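Local coordinates for protein aromatic-amino-acid aminotransferase (PDB 4F4E) that probably transfers the amino group of aromatic amino acids such as tyrosine to 2-oxoglutarate, using covalently bound pyridoxal 5'-phosphate as cofactor, at residues T50-G55 against D409-A414; L89-I94 against V301-Y306; V72-K77 against P324-S329; K103-D108 against L233-Q238. All blocks are in the same frame, centred on the assembly; numbering follows the deposited sequence.

Contact 1 of 4, residues T50-G55 against D409-A414; sequences TKVNLG and DVVANA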
loop_
_atom_site.group_PDB
_atom_site.type_symbol
_atom_site.label_atom_id
_atom_site.label_comp_id
_atom_site.label_asym_id
_atom_site.label_seq_id
_atom_site.Cartn_x
_atom_site.Cartn_y
_atom_site.Cartn_z
ATOM N N THR A 50 -23.268 -23.978 17.064
ATOM C CA THR A 50 -24.046 -22.794 16.820
ATOM C C THR A 50 -23.467 -21.702 17.727
ATOM O O THR A 50 -23.656 -21.673 18.962
ATOM C CB THR A 50 -25.530 -23.032 17.098
ATOM O OG1 THR A 50 -25.713 -23.237 18.494
ATOM C CG2 THR A 50 -26.001 -24.236 16.333
ATOM N N LYS A 51 -22.575 -20.948 17.145
ATOM C CA LYS A 51 -22.143 -19.680 17.735
ATOM C C LYS A 51 -22.239 -18.586 16.692
ATOM O O LYS A 51 -22.207 -18.887 15.507
ATOM C CB LYS A 51 -20.708 -19.846 18.188
ATOM C CG LYS A 51 -19.776 -20.414 17.124
ATOM C CD LYS A 51 -18.413 -20.749 17.720
ATOM C CE LYS A 51 -17.467 -21.286 16.641
ATOM N NZ LYS A 51 -16.157 -21.590 17.281
ATOM N N VAL A 52 -22.372 -17.329 17.113
ATOM C CA VAL A 52 -22.551 -16.210 16.186
ATOM C C VAL A 52 -21.575 -15.132 16.562
ATOM O O VAL A 52 -21.524 -14.707 17.742
ATOM C CB VAL A 52 -24.001 -15.625 16.240
ATOM C CG1 VAL A 52 -24.147 -14.441 15.303
ATOM C CG2 VAL A 52 -25.028 -16.696 15.897
ATOM N N ASN A 53 -20.761 -14.729 15.578
ATOM C CA ASN A 53 -19.831 -13.634 15.777
ATOM C C ASN A 53 -20.427 -12.285 15.287
ATOM O O ASN A 53 -20.437 -11.974 14.110
ATOM C CB ASN A 53 -18.466 -13.905 15.120
ATOM C CG ASN A 53 -17.391 -12.915 15.564
ATOM O OD1 ASN A 53 -17.649 -11.929 16.213
ATOM N ND2 ASN A 53 -16.149 -13.233 15.245
ATOM N N LEU A 54 -20.893 -11.476 16.233
ATOM C CA LEU A 54 -21.369 -10.125 15.896
ATOM C C LEU A 54 -20.296 -9.050 16.117
ATOM O O LEU A 54 -20.573 -7.870 15.991
ATOM C CB LEU A 54 -22.623 -9.811 16.715
ATOM C CG LEU A 54 -23.829 -10.732 16.534
ATOM C CD1 LEU A 54 -24.970 -10.263 17.477
ATOM C CD2 LEU A 54 -24.264 -10.731 15.066
ATOM N N GLY A 55 -19.084 -9.468 16.441
ATOM C CA GLY A 55 -17.956 -8.577 16.569
ATOM C C GLY A 55 -17.203 -8.289 15.276
ATOM O O GLY A 55 -16.261 -7.512 15.285
ATOM N N ASP A 409 -33.381 -15.087 14.714
ATOM C CA ASP A 409 -34.238 -15.461 15.800
ATOM C C ASP A 409 -33.435 -15.965 16.985
ATOM O O ASP A 409 -33.793 -15.717 18.135
ATOM C CB ASP A 409 -35.232 -16.519 15.356
ATOM C CG ASP A 409 -36.079 -16.033 14.216
ATOM O OD1 ASP A 409 -36.875 -15.152 14.392
ATOM O OD2 ASP A 409 -35.903 -16.496 13.110
ATOM N N VAL A 410 -32.377 -16.694 16.690
ATOM C CA VAL A 410 -31.452 -17.163 17.706
ATOM C C VAL A 410 -30.886 -15.987 18.514
ATOM O O VAL A 410 -30.915 -15.969 19.756
ATOM C CB VAL A 410 -30.362 -18.013 17.047
ATOM C CG1 VAL A 410 -29.283 -18.367 18.055
ATOM C CG2 VAL A 410 -30.986 -19.308 16.474
ATOM N N VAL A 411 -30.420 -14.961 17.793
ATOM C CA VAL A 411 -29.847 -13.794 18.414
ATOM C C VAL A 411 -30.888 -13.009 19.217
ATOM O O VAL A 411 -30.632 -12.615 20.387
ATOM C CB VAL A 411 -29.172 -12.860 17.374
ATOM C CG1 VAL A 411 -28.813 -11.508 17.993
ATOM C CG2 VAL A 411 -27.926 -13.514 16.774
ATOM N N ALA A 412 -32.068 -12.772 18.630
ATOM C CA ALA A 412 -33.099 -12.013 19.313
ATOM C C ALA A 412 -33.551 -12.710 20.605
ATOM O O ALA A 412 -33.716 -12.071 21.655
ATOM C CB ALA A 412 -34.297 -11.780 18.416
ATOM N N ASN A 413 -33.746 -14.022 20.517
ATOM C CA ASN A 413 -34.167 -14.786 21.669
ATOM C C ASN A 413 -33.078 -14.798 22.754
ATOM O O ASN A 413 -33.390 -14.729 23.938
ATOM C CB ASN A 413 -34.565 -16.219 21.266
ATOM C CG ASN A 413 -35.841 -16.258 20.438
ATOM O OD1 ASN A 413 -36.384 -15.195 20.149
ATOM N ND2 ASN A 413 -36.326 -17.471 20.071
ATOM N N ALA A 414 -31.813 -14.894 22.359
ATOM C CA ALA A 414 -30.721 -14.834 23.325
ATOM C C ALA A 414 -30.712 -13.476 24.038
ATOM O O ALA A 414 -30.620 -13.396 25.271
ATOM C CB ALA A 414 -29.397 -15.119 22.666
#
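In Val-411, a chi1 of 169° turns CG1 anti to the backbone N and CG2 anti to the carbonyl carbon, and this spread gives each methyl its own partner among Val-52 and Leu-54. CG2 of Val-411 meets CG1 of Val-52 at 4.2 Å. The two valine side chains meet roughly perpendicular. CG1 of Val-411 meets CD1 of Leu-54 at 4.1 Å, and here the ends of the two side chains meet head-on. The leucine gets there with chi1 at -60°, which places CG beside its own backbone N and lets the extended chi2 carry CD1 forward. Both pairs are ordinary apolar contacts, neither short nor strained. The contact sets a short strand against the C-terminal helix 408-419, in what corresponds to the small domain of this aminotransferase family. Strand 52-53 runs parallel to strand 390-391; Ile-390 of that neighbour touches Val-52, Leu-54 and Val-411 alike, and Leu-403 packs on the last two. At the end of the strand, Asn-53 forms an Asx turn. Its OD1 accepts from the backbone N of Gly-55 at 2.9 Å, with an N-H...O angle of 141°. Asn-53 itself packs on helix 35-45, through Leu-39, Asn-40 and Phe-43. On the helix, Asp-409 OD1 forms a salt bridge with Arg-351 NE.

Contact 2 of 4, residues L89-I94 against V301-Y306; sequences LPIDGI and VIRTNY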
loop_
_atom_site.group_PDB
_atom_site.type_symbol
_atom_site.label_atom_id
_atom_site.label_comp_id
_atom_site.label_asym_id
_atom_site.label_seq_id
_atom_site.Cartn_x
_atom_site.Cartn_y
_atom_site.Cartn_z
ATOM N N LEU A 89 1.614 1.545 -12.379
ATOM C CA LEU A 89 0.629 2.600 -12.492
ATOM C C LEU A 89 1.321 3.935 -12.174
ATOM O O LEU A 89 2.347 3.955 -11.468
ATOM C CB LEU A 89 -0.525 2.402 -11.515
ATOM C CG LEU A 89 -1.461 1.215 -11.734
ATOM C CD1 LEU A 89 -2.583 1.221 -10.681
ATOM C CD2 LEU A 89 -2.009 1.230 -13.157
ATOM N N PRO A 90 0.715 5.067 -12.613
ATOM C CA PRO A 90 1.107 6.363 -12.079
ATOM C C PRO A 90 1.049 6.411 -10.552
ATOM O O PRO A 90 0.368 5.578 -9.912
ATOM C CB PRO A 90 0.026 7.300 -12.665
ATOM C CG PRO A 90 -0.342 6.650 -13.924
ATOM C CD PRO A 90 -0.439 5.214 -13.491
ATOM N N ILE A 91 1.784 7.380 -9.961
ATOM C CA ILE A 91 1.888 7.504 -8.533
ATOM C C ILE A 91 0.506 7.666 -7.929
ATOM O O ILE A 91 0.202 7.078 -6.879
ATOM C CB ILE A 91 2.820 8.661 -8.118
ATOM C CG1 ILE A 91 4.285 8.379 -8.539
ATOM C CG2 ILE A 91 2.720 8.933 -6.610
ATOM C CD1 ILE A 91 5.168 9.635 -8.375
ATOM N N ASP A 92 -0.357 8.416 -8.635
ATOM C CA ASP A 92 -1.698 8.683 -8.166
ATOM C C ASP A 92 -2.752 7.752 -8.732
ATOM O O ASP A 92 -3.927 8.043 -8.662
ATOM C CB ASP A 92 -2.108 10.142 -8.454
ATOM C CG ASP A 92 -1.869 10.571 -9.894
ATOM O OD1 ASP A 92 -1.268 9.828 -10.699
ATOM O OD2 ASP A 92 -2.246 11.734 -10.207
ATOM N N GLY A 93 -2.310 6.695 -9.367
ATOM C CA GLY A 93 -3.186 5.574 -9.771
ATOM C C GLY A 93 -3.775 5.733 -11.152
ATOM O O GLY A 93 -3.309 6.523 -11.975
ATOM N N ILE A 94 -4.790 4.934 -11.423
ATOM C CA ILE A 94 -5.439 4.878 -12.741
ATOM C C ILE A 94 -6.241 6.151 -12.933
ATOM O O ILE A 94 -7.121 6.446 -12.174
ATOM C CB ILE A 94 -6.371 3.647 -12.847
ATOM C CG1 ILE A 94 -5.561 2.357 -12.668
ATOM C CG2 ILE A 94 -7.102 3.643 -14.204
ATOM C CD1 ILE A 94 -6.404 1.201 -12.229
ATOM N N VAL A 301 4.580 12.162 -1.095
ATOM C CA VAL A 301 4.173 11.420 0.086
ATOM C C VAL A 301 3.792 9.958 -0.250
ATOM O O VAL A 301 4.062 9.045 0.504
ATOM C CB VAL A 301 2.991 12.187 0.734
ATOM C CG1 VAL A 301 2.179 11.325 1.618
ATOM C CG2 VAL A 301 3.525 13.438 1.477
ATOM N N ILE A 302 3.186 9.750 -1.426
ATOM C CA ILE A 302 2.893 8.395 -1.884
ATOM C C ILE A 302 4.182 7.681 -2.300
ATOM O O ILE A 302 4.424 6.530 -1.955
ATOM C CB ILE A 302 1.959 8.448 -3.119
ATOM C CG1 ILE A 302 0.562 8.895 -2.706
ATOM C CG2 ILE A 302 1.874 7.098 -3.808
ATOM C CD1 ILE A 302 -0.231 9.472 -3.922
ATOM N N ARG A 303 5.022 8.371 -3.062
ATOM C CA ARG A 303 6.129 7.695 -3.697
ATOM C C ARG A 303 7.085 7.166 -2.639
ATOM O O ARG A 303 7.657 6.104 -2.850
ATOM C CB ARG A 303 6.894 8.635 -4.671
ATOM C CG ARG A 303 8.112 7.974 -5.253
ATOM C CD ARG A 303 8.450 8.373 -6.689
ATOM N NE ARG A 303 9.861 8.054 -6.952
ATOM C CZ ARG A 303 10.379 6.833 -7.111
ATOM N NH1 ARG A 303 9.627 5.723 -7.074
ATOM N NH2 ARG A 303 11.692 6.718 -7.330
ATOM N N THR A 304 7.284 7.926 -1.551
ATOM C CA THR A 304 8.192 7.495 -0.497
ATOM C C THR A 304 7.569 6.540 0.521
ATOM O O THR A 304 8.157 6.266 1.581
ATOM C CB THR A 304 8.772 8.713 0.240
ATOM O OG1 THR A 304 7.696 9.507 0.747
ATOM C CG2 THR A 304 9.607 9.566 -0.742
ATOM N N ASN A 305 6.351 6.099 0.236
ATOM C CA ASN A 305 5.653 5.149 1.090
ATOM C C ASN A 305 5.593 3.814 0.305
ATOM O O ASN A 305 6.216 2.805 0.706
ATOM C CB ASN A 305 4.279 5.722 1.434
ATOM C CG ASN A 305 3.439 4.801 2.315
ATOM O OD1 ASN A 305 3.736 3.603 2.446
ATOM N ND2 ASN A 305 2.396 5.362 2.962
ATOM N N TYR A 306 4.910 3.805 -0.847
ATOM C CA TYR A 306 4.751 2.510 -1.566
ATOM C C TYR A 306 4.906 2.631 -3.103
ATOM O O TYR A 306 4.623 1.666 -3.829
ATOM C CB TYR A 306 3.416 1.849 -1.218
ATOM C CG TYR A 306 2.231 2.750 -1.462
ATOM C CD1 TYR A 306 1.681 2.890 -2.721
ATOM C CD2 TYR A 306 1.734 3.529 -0.449
ATOM C CE1 TYR A 306 0.655 3.791 -2.929
ATOM C CE2 TYR A 306 0.719 4.445 -0.651
ATOM C CZ TYR A 306 0.173 4.561 -1.907
ATOM O OH TYR A 306 -0.903 5.438 -2.104
HETATM O O HOH W 1 -1.333 5.884 -4.688
#
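Ile-91 carries this contact, reaching over to Ile-302 and Arg-303. Its CB points toward helix 288-303 and branches there to two different neighbours. CG2 goes to Ile-302. It lies 3.5 Å from Ile-302 CG2, a close pair for two methyls, and 3.6 Å from Ile-302 CB. The other branch runs through CG1, which chi1 of -66° places beside the backbone N. It ends at CD1, which rests 3.9 Å from CD of Arg-303. Only the aliphatic part of the arginine is used here. Its chain bends at chi2, and NH2 forms a salt bridge with Glu-154 OE1 of the second subunit. The carbonyl of Ile-91 takes part as well. Ile-302 CG2 sits 3.5 Å from Ile-91 O. One water donates to Ile-91 O at 2.9 Å and accepts from Tyr-306 OH at 2.7 Å. This water lies at the edge of the tyrosine ring, in its plane. One face of the same ring is turned to Ile-302 O, which accepts from the backbone N atoms of Asn-305 and Tyr-306. Ile-302 also packs on Ala-121 and Ile-132. The contact is thus a type I beta turn, Pro-90 to Gly-93, laid against the C-terminal end of a helix beside the dimer interface.

Contact 3 of 4, residues V72-K77 against P324-S329; sequences VRDAEK and PELRAS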
loop_
_atom_site.group_PDB
_atom_site.type_symbol
_atom_site.label_atom_id
_atom_site.label_comp_id
_atom_site.label_asym_id
_atom_site.label_seq_id
_atom_site.Cartn_x
_atom_site.Cartn_y
_atom_site.Cartn_z
ATOM N N VAL A 72 -18.403 -7.545 -9.976
ATOM C CA VAL A 72 -16.984 -7.738 -9.777
ATOM C C VAL A 72 -16.549 -9.019 -10.507
ATOM O O VAL A 72 -15.619 -9.007 -11.283
ATOM C CB VAL A 72 -16.633 -7.781 -8.289
ATOM C CG1 VAL A 72 -15.245 -8.347 -8.049
ATOM C CG2 VAL A 72 -16.772 -6.390 -7.672
ATOM N N ARG A 73 -17.276 -10.095 -10.275
ATOM C CA ARG A 73 -17.011 -11.378 -10.966
ATOM C C ARG A 73 -17.021 -11.161 -12.476
ATOM O O ARG A 73 -16.098 -11.566 -13.202
ATOM C CB ARG A 73 -18.065 -12.415 -10.567
ATOM C CG ARG A 73 -17.816 -13.804 -11.108
ATOM C CD ARG A 73 -19.095 -14.640 -11.056
ATOM N NE ARG A 73 -20.150 -13.975 -11.840
ATOM C CZ ARG A 73 -21.395 -13.684 -11.413
ATOM N NH1 ARG A 73 -21.806 -14.034 -10.180
ATOM N NH2 ARG A 73 -22.240 -13.043 -12.232
ATOM N N ASP A 74 -18.053 -10.458 -12.952
ATOM C CA ASP A 74 -18.190 -10.220 -14.386
ATOM C C ASP A 74 -17.051 -9.413 -14.931
ATOM O O ASP A 74 -16.485 -9.753 -15.998
ATOM C CB ASP A 74 -19.530 -9.581 -14.719
ATOM C CG ASP A 74 -20.711 -10.531 -14.457
ATOM O OD1 ASP A 74 -20.445 -11.727 -14.241
ATOM O OD2 ASP A 74 -21.888 -10.092 -14.416
ATOM N N ALA A 75 -16.683 -8.348 -14.228
ATOM C CA ALA A 75 -15.566 -7.527 -14.673
ATOM C C ALA A 75 -14.266 -8.292 -14.689
ATOM O O ALA A 75 -13.435 -8.100 -15.605
ATOM C CB ALA A 75 -15.399 -6.277 -13.801
ATOM N N GLU A 76 -14.041 -9.102 -13.654
ATOM C CA GLU A 76 -12.760 -9.837 -13.543
ATOM C C GLU A 76 -12.661 -10.852 -14.670
ATOM O O GLU A 76 -11.581 -11.063 -15.212
ATOM C CB GLU A 76 -12.588 -10.558 -12.217
ATOM C CG GLU A 76 -12.432 -9.637 -11.031
ATOM C CD GLU A 76 -12.104 -10.400 -9.763
ATOM O OE1 GLU A 76 -12.928 -11.207 -9.295
ATOM O OE2 GLU A 76 -10.983 -10.223 -9.237
ATOM N N LYS A 77 -13.779 -11.473 -15.015
ATOM C CA LYS A 77 -13.768 -12.499 -16.063
ATOM C C LYS A 77 -13.396 -11.865 -17.399
ATOM O O LYS A 77 -12.532 -12.384 -18.128
ATOM C CB LYS A 77 -15.123 -13.274 -16.102
ATOM N N PRO A 324 -22.205 0.916 -18.356
ATOM C CA PRO A 324 -23.582 0.998 -17.895
ATOM C C PRO A 324 -24.173 -0.318 -17.354
ATOM O O PRO A 324 -24.805 -0.286 -16.290
ATOM C CB PRO A 324 -24.346 1.554 -19.127
ATOM C CG PRO A 324 -23.297 2.385 -19.836
ATOM C CD PRO A 324 -22.006 1.605 -19.653
ATOM N N GLU A 325 -23.969 -1.455 -18.032
ATOM C CA GLU A 325 -24.505 -2.740 -17.534
ATOM C C GLU A 325 -23.913 -3.162 -16.192
ATOM O O GLU A 325 -24.631 -3.525 -15.254
ATOM C CB GLU A 325 -24.270 -3.861 -18.558
ATOM N N LEU A 326 -22.581 -3.137 -16.103
ATOM C CA LEU A 326 -21.909 -3.527 -14.878
ATOM C C LEU A 326 -22.238 -2.594 -13.710
ATOM O O LEU A 326 -22.478 -3.043 -12.612
ATOM C CB LEU A 326 -20.387 -3.573 -15.087
ATOM C CG LEU A 326 -19.827 -4.710 -15.953
ATOM C CD1 LEU A 326 -18.343 -4.496 -16.142
ATOM C CD2 LEU A 326 -20.090 -6.076 -15.349
ATOM N N ARG A 327 -22.253 -1.286 -13.976
ATOM C CA ARG A 327 -22.605 -0.295 -12.966
ATOM C C ARG A 327 -24.029 -0.520 -12.442
ATOM O O ARG A 327 -24.271 -0.485 -11.236
ATOM C CB ARG A 327 -22.449 1.135 -13.502
ATOM C CG ARG A 327 -22.657 2.220 -12.426
ATOM C CD ARG A 327 -22.542 3.649 -13.001
ATOM N NE ARG A 327 -22.311 4.676 -11.969
ATOM C CZ ARG A 327 -23.223 5.099 -11.081
ATOM N NH1 ARG A 327 -24.482 4.610 -11.049
ATOM N NH2 ARG A 327 -22.888 6.046 -10.190
ATOM N N ALA A 328 -24.977 -0.797 -13.352
ATOM C CA ALA A 328 -26.357 -1.057 -12.919
ATOM C C ALA A 328 -26.433 -2.314 -12.058
ATOM O O ALA A 328 -27.182 -2.379 -11.057
ATOM C CB ALA A 328 -27.303 -1.113 -14.150
ATOM N N SER A 329 -25.648 -3.344 -12.410
ATOM C CA SER A 329 -25.613 -4.560 -11.614
ATOM C C SER A 329 -25.077 -4.257 -10.203
ATOM O O SER A 329 -25.625 -4.715 -9.210
ATOM C CB SER A 329 -24.710 -5.618 -12.307
ATOM O OG SER A 329 -24.440 -6.699 -11.436
HETATM O O HOH W 2 -22.854 -7.864 -13.511
#
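The carboxylate of Asp-74, the residue whose CB meets Leu-326, is the flat group here, and its two oxygens have different partners. The contact is a helix-helix packing. It joins helix 70-81 to the first turns of helix 324-354, the long helix that in this aminotransferase family links the large and small domains. OD1 of Asp-74 faces Arg-73 of the same helix. NH2 of Arg-73 reaches OD1 at 3.0 Å in a salt bridge, on the syn side but 30° out of the carboxylate plane. NE of Arg-73 adds a weak bond to the same oxygen. OD1 in turn lies 20° out of the guanidinium plane, which makes the pairing a tilted one. OD2 receives a bond from a water at 2.6 Å, and this water is also hydrogen-bonded to Ser-329 OG at 2.9 Å. The polar bridge borders a small apolar centre made by Leu-326. With chi1 at -71° its CG stands beside the backbone N, and its two methyls diverge onto consecutive residues of the other helix. Around them, Ala-75 also packs on Ile-316 and Val-320 of helix 312-322. At the foot of the long helix, Leu-326 N is bonded to Ser-323 OG. Glu-76 turns elsewhere, with OE1 in a salt bridge to Arg-86 NH2 of the second subunit. Of the two leucine methyls, CD1 lies 4.2 Å from Ala-75 CB, while CD2 comes closer, 3.6 Å from Asp-74 CB.

Contact 4 of 4, residues K103-D108 against L233-Q238; sequences KLLLGD and LDIAYQ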
loop_
_atom_site.group_PDB
_atom_site.type_symbol
_atom_site.label_atom_id
_atom_site.label_comp_id
_atom_site.label_asym_id
_atom_site.label_seq_id
_atom_site.Cartn_x
_atom_site.Cartn_y
_atom_site.Cartn_z
ATOM N N LYS A 103 -16.552 11.901 -9.632
ATOM C CA LYS A 103 -17.955 12.012 -10.043
ATOM C C LYS A 103 -18.881 11.281 -9.102
ATOM O O LYS A 103 -20.021 11.713 -8.850
ATOM C CB LYS A 103 -18.118 11.565 -11.505
ATOM C CG LYS A 103 -17.474 12.631 -12.414
ATOM C CD LYS A 103 -17.732 12.460 -13.902
ATOM C CE LYS A 103 -17.175 13.659 -14.723
ATOM N NZ LYS A 103 -17.453 13.460 -16.195
ATOM N N LEU A 104 -18.421 10.149 -8.578
ATOM C CA LEU A 104 -19.255 9.383 -7.648
ATOM C C LEU A 104 -19.463 10.191 -6.366
ATOM O O LEU A 104 -20.573 10.235 -5.815
ATOM C CB LEU A 104 -18.563 8.031 -7.364
ATOM C CG LEU A 104 -19.322 7.054 -6.488
ATOM C CD1 LEU A 104 -20.622 6.591 -7.158
ATOM C CD2 LEU A 104 -18.433 5.839 -6.189
ATOM N N LEU A 105 -18.418 10.872 -5.921
ATOM C CA LEU A 105 -18.486 11.687 -4.703
ATOM C C LEU A 105 -19.225 12.995 -4.847
ATOM O O LEU A 105 -19.988 13.359 -3.970
ATOM C CB LEU A 105 -17.090 11.991 -4.141
ATOM C CG LEU A 105 -16.332 10.739 -3.684
ATOM C CD1 LEU A 105 -14.858 11.053 -3.394
ATOM C CD2 LEU A 105 -16.929 10.065 -2.446
ATOM N N LEU A 106 -18.994 13.698 -5.956
ATOM C CA LEU A 106 -19.395 15.091 -6.107
ATOM C C LEU A 106 -20.547 15.266 -7.033
ATOM O O LEU A 106 -21.188 16.306 -6.962
ATOM C CB LEU A 106 -18.205 15.987 -6.557
ATOM C CG LEU A 106 -17.031 15.922 -5.583
ATOM C CD1 LEU A 106 -15.786 16.706 -6.048
ATOM C CD2 LEU A 106 -17.449 16.339 -4.169
ATOM N N GLY A 107 -20.822 14.270 -7.885
ATOM C CA GLY A 107 -21.883 14.401 -8.879
ATOM C C GLY A 107 -21.303 14.619 -10.252
ATOM O O GLY A 107 -20.257 15.235 -10.401
ATOM N N ASP A 108 -21.988 14.125 -11.266
ATOM C CA ASP A 108 -21.468 14.234 -12.628
ATOM C C ASP A 108 -21.223 15.676 -13.033
ATOM O O ASP A 108 -20.177 15.960 -13.637
ATOM C CB ASP A 108 -22.393 13.513 -13.636
ATOM C CG ASP A 108 -22.323 12.001 -13.499
ATOM O OD1 ASP A 108 -21.370 11.484 -12.863
ATOM O OD2 ASP A 108 -23.226 11.314 -14.007
ATOM N N LEU A 233 -13.392 14.353 5.593
ATOM C CA LEU A 233 -14.534 13.442 5.514
ATOM C C LEU A 233 -14.024 12.026 5.239
ATOM O O LEU A 233 -13.095 11.820 4.439
ATOM C CB LEU A 233 -15.523 13.911 4.439
ATOM C CG LEU A 233 -16.282 15.192 4.809
ATOM C CD1 LEU A 233 -16.772 15.894 3.566
ATOM C CD2 LEU A 233 -17.466 14.861 5.725
ATOM N N ASP A 234 -14.623 11.044 5.908
ATOM C CA ASP A 234 -14.309 9.623 5.729
ATOM C C ASP A 234 -15.610 8.948 5.314
ATOM O O ASP A 234 -16.588 8.874 6.093
ATOM C CB ASP A 234 -13.820 9.035 7.044
ATOM C CG ASP A 234 -13.436 7.567 6.948
ATOM O OD1 ASP A 234 -13.877 6.864 5.997
ATOM O OD2 ASP A 234 -12.692 7.090 7.853
ATOM N N ILE A 235 -15.651 8.573 4.033
ATOM C CA ILE A 235 -16.837 7.970 3.383
ATOM C C ILE A 235 -16.519 6.537 2.940
ATOM O O ILE A 235 -16.063 6.264 1.824
ATOM C CB ILE A 235 -17.406 8.874 2.263
ATOM C CG1 ILE A 235 -18.757 8.347 1.739
ATOM C CG2 ILE A 235 -16.357 9.139 1.151
ATOM C CD1 ILE A 235 -19.506 9.357 0.819
ATOM N N ALA A 236 -16.718 5.615 3.877
ATOM C CA ALA A 236 -16.398 4.216 3.684
ATOM C C ALA A 236 -17.635 3.375 3.325
ATOM O O ALA A 236 -17.497 2.208 3.012
ATOM C CB ALA A 236 -15.735 3.667 4.933
ATOM N N TYR A 237 -18.833 3.976 3.408
ATOM C CA TYR A 237 -20.078 3.231 3.240
ATOM C C TYR A 237 -21.071 3.898 2.284
ATOM O O TYR A 237 -22.264 3.823 2.486
ATOM C CB TYR A 237 -20.748 2.992 4.611
ATOM C CG TYR A 237 -19.879 2.238 5.565
ATOM C CD1 TYR A 237 -19.827 0.838 5.547
ATOM C CD2 TYR A 237 -19.134 2.915 6.547
ATOM C CE1 TYR A 237 -19.019 0.162 6.442
ATOM C CE2 TYR A 237 -18.307 2.242 7.400
ATOM C CZ TYR A 237 -18.272 0.864 7.364
ATOM O OH TYR A 237 -17.458 0.187 8.229
ATOM N N GLN A 238 -20.575 4.518 1.210
ATOM C CA GLN A 238 -21.444 5.165 0.255
ATOM C C GLN A 238 -22.311 4.101 -0.393
ATOM O O GLN A 238 -21.805 3.227 -1.067
ATOM C CB GLN A 238 -20.667 5.924 -0.826
ATOM C CG GLN A 238 -21.575 6.739 -1.735
ATOM C CD GLN A 238 -20.808 7.568 -2.756
ATOM O OE1 GLN A 238 -19.556 7.472 -2.864
ATOM N NE2 GLN A 238 -21.526 8.356 -3.504
#
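Gln-238 reaches Leu-104 and Leu-105 with a fully extended side chain, and its amide makes the close part of this contact. NE2 donates to Leu-104 O at 3.1 Å. The N-H...O angle is 168°, and the acceptor lies in the amide plane. Seen from the carbonyl, however, the donor stands 54° above the plane, off the lone pairs. NE2 is also bonded to Ile-244 O, and Leu-104 O also to Arg-252 NH2, so each of these buried atoms has at least two partners. The other amide atom, OE1, lies among apolar groups, 3.7 Å from both Leu-104 CG and Leu-105 CD2. The same CD2 touches Ile-235 CG2 at 3.8 Å, where the two side chains lie alongside and run in opposite senses. The outer side differs. Lys-103 and Asp-108 are exposed and stand well away from the strand. The helix ends at Leu-106, and Gly-107 leaves it with positive phi. Past Ile-235 the strand ends and the chain leads to the cofactor: Tyr-237 OH is hydrogen-bonded to O3 of the pyridoxal-lysine at position 269. Helix 95-106 thus packs by the cofactor-binding end of a central sheet strand, in the fold type I of pyridoxal-phosphate enzymes.

In the fold
Contact 4 is the one nearest the active site, because its segment 233-238 runs to the cofactor. Contact 3 touches it directly: Arg-327 NH2 lies 3.8 Å from Leu-104 CD1, and the two centres are about 20 Å apart. Contact 2 lies about 21 Å from contact 4, centre to centre, at the subunit boundary. Contacts 2 and 3 both reach the second subunit, although their centres are about 27 Å apart. Contact 1 is remote, with its centre about 33 Å from that of contact 4 and about 43 Å from that of contact 2. Helix 324-354 starts in contact 3 and extends to the helix of contact 1.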